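PDB 6KSU: Alpha/beta hydrolase from Streptomyces albidoflavus, which probably releases and cyclises non-ribosomal peptides by macrolactamization, a heterochiral coupling of the chain ends, as a penicillin-binding-protein-like cyclase. Local coordinates for residues 22-25 with 26-30; 260-263 with 264-268. All coordinates share one frame; numbering follows the deposited sequence.

Interaction 1. Residues 22-25 with 26-30; sequences GAEG and AERDA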
loop_
_atom_site.group_PDB
_atom_site.type_symbol
_atom_site.label_atom_id
_atom_site.label_comp_id
_atom_site.label_asym_id
_atom_site.label_seq_id
_atom_site.Cartn_x
_atom_site.Cartn_y
_atom_site.Cartn_z
ATOM N N GLY A 22 -10.294 25.370 23.696
ATOM C CA GLY A 22 -11.227 24.709 24.586
ATOM C C GLY A 22 -11.294 23.209 24.383
ATOM O O GLY A 22 -10.401 22.474 24.814
ATOM N N ALA A 23 -12.359 22.749 23.718
ATOM C CA ALA A 23 -12.588 21.320 23.538
ATOM C C ALA A 23 -11.704 20.697 22.455
ATOM O O ALA A 23 -11.494 19.479 22.475
ATOM C CB ALA A 23 -14.062 21.064 23.218
ATOM N N GLU A 24 -11.192 21.489 21.507
ATOM C CA GLU A 24 -10.201 20.960 20.574
ATOM C C GLU A 24 -8.883 20.663 21.286
ATOM O O GLU A 24 -8.259 19.620 21.045
ATOM C CB GLU A 24 -9.996 21.936 19.411
ATOM C CG GLU A 24 -11.102 21.893 18.354
ATOM C CD GLU A 24 -11.161 23.152 17.495
ATOM O OE1 GLU A 24 -10.233 23.375 16.689
ATOM O OE2 GLU A 24 -12.140 23.923 17.623
ATOM N N GLY A 25 -8.460 21.551 22.191
ATOM C CA GLY A 25 -7.247 21.299 22.955
ATOM C C GLY A 25 -7.345 20.053 23.809
ATOM O O GLY A 25 -6.373 19.303 23.951
ATOM N N ALA A 26 -8.522 19.807 24.388
ATOM C CA ALA A 26 -8.741 18.556 25.102
ATOM C C ALA A 26 -8.529 17.348 24.187
ATOM O O ALA A 26 -7.953 16.336 24.608
ATOM C CB ALA A 26 -10.148 18.542 25.707
ATOM N N GLU A 27 -8.981 17.436 22.928
ATOM C CA GLU A 27 -8.883 16.284 22.033
ATOM C C GLU A 27 -7.433 15.963 21.694
ATOM O O GLU A 27 -7.021 14.795 21.750
ATOM C CB GLU A 27 -9.681 16.532 20.758
ATOM C CG GLU A 27 -11.158 16.689 20.975
ATOM C CD GLU A 27 -11.905 16.862 19.673
ATOM O OE1 GLU A 27 -11.370 17.535 18.759
ATOM O OE2 GLU A 27 -13.026 16.320 19.559
ATOM N N ARG A 28 -6.641 16.983 21.339
ATOM C CA ARG A 28 -5.235 16.741 21.032
ATOM C C ARG A 28 -4.521 16.122 22.224
ATOM O O ARG A 28 -3.643 15.270 22.059
ATOM C CB ARG A 28 -4.537 18.040 20.619
ATOM C CG ARG A 28 -5.081 18.725 19.365
ATOM C CD ARG A 28 -4.915 20.251 19.469
ATOM N NE ARG A 28 -5.714 20.974 18.479
ATOM C CZ ARG A 28 -6.264 22.169 18.686
ATOM N NH1 ARG A 28 -6.105 22.789 19.851
ATOM N NH2 ARG A 28 -6.976 22.746 17.726
ATOM N N ASP A 29 -4.879 16.549 23.436
ATOM C CA ASP A 29 -4.300 15.947 24.634
ATOM C C ASP A 29 -4.690 14.491 24.746
ATOM O O ASP A 29 -3.847 13.632 25.025
ATOM C CB ASP A 29 -4.749 16.709 25.874
ATOM C CG ASP A 29 -4.111 18.073 25.960
ATOM O OD1 ASP A 29 -3.048 18.253 25.320
ATOM O OD2 ASP A 29 -4.687 18.964 26.627
ATOM N N ALA A 30 -5.971 14.189 24.513
ATOM C CA ALA A 30 -6.416 12.805 24.563
ATOM C C ALA A 30 -5.732 11.958 23.505
ATOM O O ALA A 30 -5.450 10.783 23.744
ATOM C CB ALA A 30 -7.931 12.733 24.408
#
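Glu24 and Arg28, four residues apart on the first turns of helix 23-41, are joined by a salt bridge on the protein surface. Glu24 OE1 lies 3.5 Å from Arg28 NH2, a rather long separation, and the carboxylate and guanidinium planes are turned 67° against each other, so the two groups meet through one atom each and not as a flat, two-pronged pair. The arginine reaches back because its chain bends at chi2 (149°); this lays the guanidinium over the Glu24 side chain, with Glu24 CB 3.6 Å from Arg28 NH2 against one face. OE1 also lies near Asp54, and the arginine would probably offset part of that like-charge repulsion.

The main-chain acceptors are taken up in sequence. Gly22 O receives Ala26 N, Ala23 O receives Glu27 N, Gly25 O receives Asp29 N, and Ala26 O receives Ala30 N. The straightest of the i-to-i+4 bonds between 22-25 and 26-30 is Arg28 N to Glu24 O, 3.1 Å with an N-H...O angle of 165°; a weak second bond comes to Glu24 O from Glu27 N. Arg28 O is hydrogen-bonded to Tyr60 OH, tying the helix to strand 56-63. Glu27 N approaches Ala23 O from above the carbonyl plane at 3.3 Å, with Glu27 CG beside the same oxygen. Glu27 OE1 has a weak, long ion pair with Arg53; the side chain lies near a malonate ion, probably from the crystallisation liquor.

Alanine, a good helix former, suits positions 23 and 26, while Glu24 and Glu27 near the amino end would probably be favoured by the helix dipole. Backbone ladder and i-to-i+4 Glu-Arg pair together are typical of the first turns of a solvent-facing alpha-helix.

Interaction 2. Residues 260-263 with 264-268; sequences SATD and LVTAA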
loop_
_atom_site.group_PDB
_atom_site.type_symbol
_atom_site.label_atom_id
_atom_site.label_comp_id
_atom_site.label_asym_id
_atom_site.label_seq_id
_atom_site.Cartn_x
_atom_site.Cartn_y
_atom_site.Cartn_z
ATOM N N SER A 260 8.759 10.881 7.488
ATOM C CA SER A 260 8.079 11.022 8.762
ATOM C C SER A 260 6.568 10.973 8.620
ATOM O O SER A 260 6.000 11.235 7.560
ATOM C CB SER A 260 8.459 12.341 9.431
ATOM O OG SER A 260 7.577 13.333 8.973
ATOM N N ALA A 261 5.917 10.704 9.746
ATOM C CA ALA A 261 4.470 10.878 9.824
ATOM C C ALA A 261 4.064 12.249 9.320
ATOM O O ALA A 261 3.078 12.388 8.596
ATOM C CB ALA A 261 3.995 10.693 11.273
ATOM N N THR A 262 4.808 13.285 9.720
ATOM C CA THR A 262 4.444 14.655 9.375
ATOM C C THR A 262 4.608 14.913 7.882
ATOM O O THR A 262 3.809 15.646 7.287
ATOM C CB THR A 262 5.293 15.624 10.201
ATOM O OG1 THR A 262 4.809 15.613 11.544
ATOM C CG2 THR A 262 5.222 17.067 9.659
ATOM N N ASP A 263 5.645 14.331 7.269
ATOM C CA ASP A 263 5.802 14.393 5.812
ATOM C C ASP A 263 4.552 13.865 5.093
ATOM O O ASP A 263 4.058 14.491 4.147
ATOM C CB ASP A 263 7.058 13.603 5.369
ATOM C CG ASP A 263 8.368 14.211 5.887
ATOM O OD1 ASP A 263 8.367 15.407 6.277
ATOM O OD2 ASP A 263 9.410 13.505 5.906
ATOM N N LEU A 264 4.017 12.715 5.545
ATOM C CA LEU A 264 2.864 12.116 4.884
ATOM C C LEU A 264 1.626 12.977 5.039
ATOM O O LEU A 264 0.807 13.068 4.113
ATOM C CB LEU A 264 2.579 10.720 5.437
ATOM C CG LEU A 264 3.538 9.572 5.142
ATOM C CD1 LEU A 264 3.039 8.305 5.855
ATOM C CD2 LEU A 264 3.666 9.304 3.648
ATOM N N VAL A 265 1.441 13.572 6.218
ATOM C CA VAL A 265 0.323 14.498 6.407
ATOM C C VAL A 265 0.485 15.711 5.487
ATOM O O VAL A 265 -0.482 16.190 4.883
ATOM C CB VAL A 265 0.213 14.900 7.892
ATOM C CG1 VAL A 265 -0.775 16.029 8.093
ATOM C CG2 VAL A 265 -0.192 13.685 8.743
ATOM N N THR A 266 1.717 16.189 5.325
ATOM C CA THR A 266 1.945 17.340 4.462
ATOM C C THR A 266 1.545 17.023 3.026
ATOM O O THR A 266 0.827 17.797 2.388
ATOM C CB THR A 266 3.410 17.757 4.552
ATOM O OG1 THR A 266 3.719 18.125 5.917
ATOM C CG2 THR A 266 3.715 18.907 3.588
ATOM N N ALA A 267 1.964 15.856 2.515
ATOM C CA ALA A 267 1.593 15.447 1.160
ATOM C C ALA A 267 0.086 15.259 1.007
ATOM O O ALA A 267 -0.440 15.356 -0.103
ATOM C CB ALA A 267 2.328 14.160 0.776
ATOM N N ALA A 268 -0.622 14.991 2.099
ATOM C CA ALA A 268 -2.075 14.904 2.073
ATOM C C ALA A 268 -2.752 16.270 2.059
ATOM O O ALA A 268 -3.940 16.349 1.718
ATOM C CB ALA A 268 -2.570 14.098 3.283
#
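Thr262 and Thr266 meet one turn apart through a carbonyl that takes two hydrogen bonds. Thr262 O accepts Thr266 N at 2.9 Å and Thr266 OG1 at 2.8 Å, the two donors arriving from opposite faces of the carbonyl plane. The hydroxyl is above that plane, 35° out of it; chi1 of -61° sets OG1 beside its own backbone N and thus over the preceding turn. Threonine suits this place because its hydroxyl can fold back onto the helix while its methyl points elsewhere.

Among the remaining backbone bonds, Leu264 N to Ser260 O, Val265 N to Ala261 O and Ala267 N to Asp263 O carry the i-to-i+4 ladder from the cap onward.

Capping bonds close the amino end. Asp263 N donates to Ser260 OG at 2.8 Å and 167°, and Ser260 N donates to Asp263 OD2 at 3.1 Å from above the carboxylate plane: a capping box, for which a short hydroxyl and a short acid are well fitted. Asp263 OD2 also forms a salt bridge with Arg225, which would help hold the acid in its capping position and probably favours its charged form. Thr262 OG1 finds its partners outside the turn, in Glu59 and Ser50.

The aliphatic side chains meet the preceding turn at its carbonyl oxygens: Val265 CG2 lies 3.5 Å from Ala261 O, and Leu264 CG 3.8 Å from Ser260 O.

Ala261, Leu264, Val265, Ala267 and Ala268 pack against the rest of the fold. Ala261 and Val265 rest on strand 46-53, with Val265 reaching Ser50 and Tyr52; Leu264 and Ala267 face helix 85-98 at Leu88; and Leu264, Val265 and Ala268 touch strand 344-350, so helix 261-268 is wedged between the large antiparallel sheet and helix 85-98.

Interaction 1 is the start of a long helix at the surface, interaction 2 a short helix with its cap in the interior: their centres are about 31 Å and 15 Å from the centre of the chain. Those centres are about 21 Å apart and the nearest atoms about 12 Å, so the two do not touch. Strands 46-53 and 56-63 relate them: Arg53 and Tyr60 have partners at 22-30, whereas Gln48, Ser50 and Glu59 bond to 260-268. Interaction 2 also packs on helix 85-98 and on Val84, next to Ser83 of an SxxK pattern completed by Lys86, consistent with the serine-reactive site of penicillin-binding-protein relatives.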